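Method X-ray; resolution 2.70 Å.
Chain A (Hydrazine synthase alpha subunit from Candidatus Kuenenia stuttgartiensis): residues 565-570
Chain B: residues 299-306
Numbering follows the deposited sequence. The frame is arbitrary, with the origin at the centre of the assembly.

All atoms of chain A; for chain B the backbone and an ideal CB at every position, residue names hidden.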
# COMPACT_ATOMS: atom_id res chain seq x y z
N ARG A 565 10.61 -7.89 18.20
CA ARG A 565 10.53 -6.57 17.56
C ARG A 565 10.32 -5.39 18.51
O ARG A 565 11.29 -4.72 18.88
CB ARG A 565 9.40 -6.59 16.52
CG ARG A 565 9.12 -5.26 15.82
CD ARG A 565 10.32 -4.77 15.03
NE ARG A 565 10.08 -3.44 14.46
CZ ARG A 565 10.36 -2.30 15.08
NH1 ARG A 565 10.90 -2.32 16.29
NH2 ARG A 565 10.11 -1.14 14.49
N GLY A 566 9.08 -5.13 18.91
CA GLY A 566 8.78 -3.97 19.74
C GLY A 566 8.26 -4.24 21.14
O GLY A 566 7.93 -3.30 21.87
N ARG A 567 8.18 -5.50 21.53
CA ARG A 567 7.50 -5.86 22.77
C ARG A 567 8.36 -6.72 23.67
O ARG A 567 9.26 -7.42 23.20
CB ARG A 567 6.18 -6.57 22.47
CG ARG A 567 5.08 -5.66 21.93
CD ARG A 567 3.79 -6.43 21.67
NE ARG A 567 3.27 -7.07 22.88
CZ ARG A 567 2.58 -6.45 23.83
NH1 ARG A 567 2.33 -5.15 23.73
NH2 ARG A 567 2.15 -7.12 24.88
N ALA A 568 8.09 -6.66 24.96
CA ALA A 568 8.79 -7.48 25.93
C ALA A 568 8.34 -8.93 25.82
O ALA A 568 7.21 -9.20 25.40
CB ALA A 568 8.58 -6.95 27.34
N PHE A 569 9.22 -9.85 26.19
CA PHE A 569 8.87 -11.26 26.22
C PHE A 569 7.70 -11.49 27.16
O PHE A 569 7.65 -10.94 28.26
CB PHE A 569 10.07 -12.11 26.65
CG PHE A 569 10.99 -12.48 25.52
CD1 PHE A 569 10.88 -13.72 24.91
CD2 PHE A 569 11.97 -11.61 25.09
CE1 PHE A 569 11.72 -14.07 23.87
CE2 PHE A 569 12.82 -11.96 24.05
CZ PHE A 569 12.69 -13.20 23.44
N LYS A 570 6.74 -12.30 26.72
CA LYS A 570 5.59 -12.63 27.54
C LYS A 570 5.95 -13.76 28.50
O LYS A 570 6.63 -14.71 28.12
CB LYS A 570 4.40 -13.04 26.67
CG LYS A 570 3.12 -13.32 27.44
CD LYS A 570 1.98 -13.65 26.49
CE LYS A 570 0.68 -13.84 27.25
NZ LYS A 570 -0.45 -14.16 26.33
N UNK B 299 -2.90 -3.82 30.32
CA UNK B 299 -2.14 -5.05 30.50
C UNK B 299 -1.36 -5.39 29.24
O UNK B 299 -0.25 -5.92 29.31
CB UNK B 299 -3.07 -6.21 30.88
N UNK B 300 -1.93 -5.09 28.07
CA UNK B 300 -1.21 -5.28 26.82
C UNK B 300 -0.13 -4.22 26.65
O UNK B 300 0.93 -4.48 26.09
CB UNK B 300 -2.18 -5.25 25.64
N UNK B 301 -0.41 -3.02 27.15
CA UNK B 301 0.49 -1.88 26.99
C UNK B 301 1.69 -1.94 27.93
O UNK B 301 2.66 -1.21 27.75
CB UNK B 301 -0.28 -0.58 27.22
N UNK B 302 1.61 -2.81 28.93
CA UNK B 302 2.72 -2.99 29.87
C UNK B 302 3.99 -3.42 29.15
O UNK B 302 5.09 -3.00 29.52
CB UNK B 302 2.35 -4.02 30.94
N UNK B 303 3.84 -4.24 28.12
CA UNK B 303 4.97 -4.77 27.38
C UNK B 303 5.33 -3.93 26.15
O UNK B 303 6.22 -4.30 25.39
CB UNK B 303 4.67 -6.21 26.95
N UNK B 304 4.64 -2.81 25.96
CA UNK B 304 4.96 -1.93 24.85
C UNK B 304 6.25 -1.20 25.20
O UNK B 304 6.32 -0.49 26.21
CB UNK B 304 3.82 -0.95 24.56
N UNK B 305 7.27 -1.37 24.37
CA UNK B 305 8.59 -0.85 24.69
C UNK B 305 8.84 0.51 24.03
O UNK B 305 9.91 1.09 24.18
CB UNK B 305 9.66 -1.85 24.26
N UNK B 306 7.84 0.99 23.31
CA UNK B 306 7.87 2.34 22.76
C UNK B 306 6.94 3.30 23.48
O UNK B 306 6.89 4.48 23.15
CB UNK B 306 7.51 2.30 21.27

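Position 299 lies on a helical backbone, and its CA-to-CB bond points sideways with nothing of chain A within 5.5 Å of the ideal CB. Chain A sets no demand here, and many residues would suit; Asp B299 is found, its carboxylate leading away.

Position 300 is more constrained. Its carbonyl O receives both NH1 (2.8 Å) and NH2 (3.1 Å) of Arg A567, so the backbone of 300 holds the guanidinium whatever its side chain. The CB points sideways, 4.8 Å from Arg A567 NH2, and a side chain extending from it could run along the flat, charged group. An aromatic ring would offer its face to the cation, an acidic group its charge, and a long aliphatic chain mere cover. The residue is Tyr B300. With chi1 at t, its ring lies flat on the guanidinium, centres 3.7 Å apart and planes at 12°, a stack that is also a cation-pi contact. A water accepts from Arg A567 NH1 at 3.1 Å and makes a weak hydrogen bond with Tyr B300 OH at 3.5 Å.

At 301 the CB points away, and at 302 it points sideways, neither with chain A close by; the choice is open at both. Leu B301 starts a type I turn, its O accepting from the backbone N of 304 at 3.1 Å. Arg B302 follows.

Position 303 points toward chain A. Its O accepts from Ala A568 N at 3.0 Å, and its ideal CB sits 3.4 Å from Arg A567 NH2 and 4.0 Å from Ala A568 N. A small or acidic residue would suit, the latter for the positive charge. Asp B303 places its CB over the guanidinium face opposite Tyr B300. Its OD2 forms a long salt bridge with Arg A567 NH2 at 3.8 Å, out of the guanidinium plane and so through charge alone, while OD1 pairs with Arg B302 NH1 at 3.0 Å.

At 304 the backbone is bridged to Arg A567, CA to CA 5.1 Å. The CB points away from chain A, 4.5 Å from Arg A567 NH1, so chain A leaves the choice wide, with an acidic group slightly favoured by the nearby charge. Asp B304 turns to its own chain, OD1 accepting from the N of 306 at 3.0 Å.

Position 305 donates its N to Gly A566 O at 3.2 Å. Its CB points toward chain A, only 3.3 Å from that same oxygen, beside a stretch of main chain. A compact or aliphatic side chain is plausible, and Leu B305 lays CD1 3.8 Å from Ala A568 N and 3.9 Å from Arg A567 C.

Position 306 has no chain A atom near its ideal CB; phi/psi of -107/-2 would not require glycine, yet Gly B306 is present.

Chain B 299-306: DYLRDDLG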
# COMPACT_ATOMS: atom_id res chain seq x y z
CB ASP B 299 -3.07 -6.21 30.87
CG ASP B 299 -3.61 -6.09 32.29
OD1 ASP B 299 -3.05 -5.29 33.07
OD2 ASP B 299 -4.58 -6.79 32.62
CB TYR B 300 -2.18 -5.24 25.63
CG TYR B 300 -1.49 -5.34 24.28
CD1 TYR B 300 -1.12 -4.20 23.58
CD2 TYR B 300 -1.21 -6.57 23.71
CE1 TYR B 300 -0.48 -4.28 22.36
CE2 TYR B 300 -0.58 -6.67 22.48
CZ TYR B 300 -0.22 -5.52 21.81
OH TYR B 300 0.41 -5.60 20.59
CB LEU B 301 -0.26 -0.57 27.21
CG LEU B 301 -1.08 -0.03 26.03
CD1 LEU B 301 -1.83 1.24 26.42
CD2 LEU B 301 -0.18 0.23 24.82
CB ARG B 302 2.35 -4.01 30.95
CG ARG B 302 3.39 -4.14 32.06
CD ARG B 302 4.13 -5.47 31.99
NE ARG B 302 3.39 -6.55 32.63
CZ ARG B 302 3.73 -7.83 32.57
NH1 ARG B 302 4.81 -8.20 31.88
NH2 ARG B 302 3.00 -8.75 33.18
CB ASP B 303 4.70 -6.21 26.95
CG ASP B 303 4.60 -7.16 28.13
OD1 ASP B 303 5.04 -6.78 29.23
OD2 ASP B 303 4.08 -8.28 27.95
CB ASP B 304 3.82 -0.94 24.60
CG ASP B 304 3.99 -0.16 23.30
OD1 ASP B 304 5.12 -0.09 22.77
OD2 ASP B 304 2.98 0.40 22.81
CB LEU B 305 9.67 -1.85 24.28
CG LEU B 305 9.74 -3.08 25.19
CD1 LEU B 305 10.87 -4.02 24.79
CD2 LEU B 305 9.88 -2.67 26.65
O HOH W 1 2.80 -3.17 21.39
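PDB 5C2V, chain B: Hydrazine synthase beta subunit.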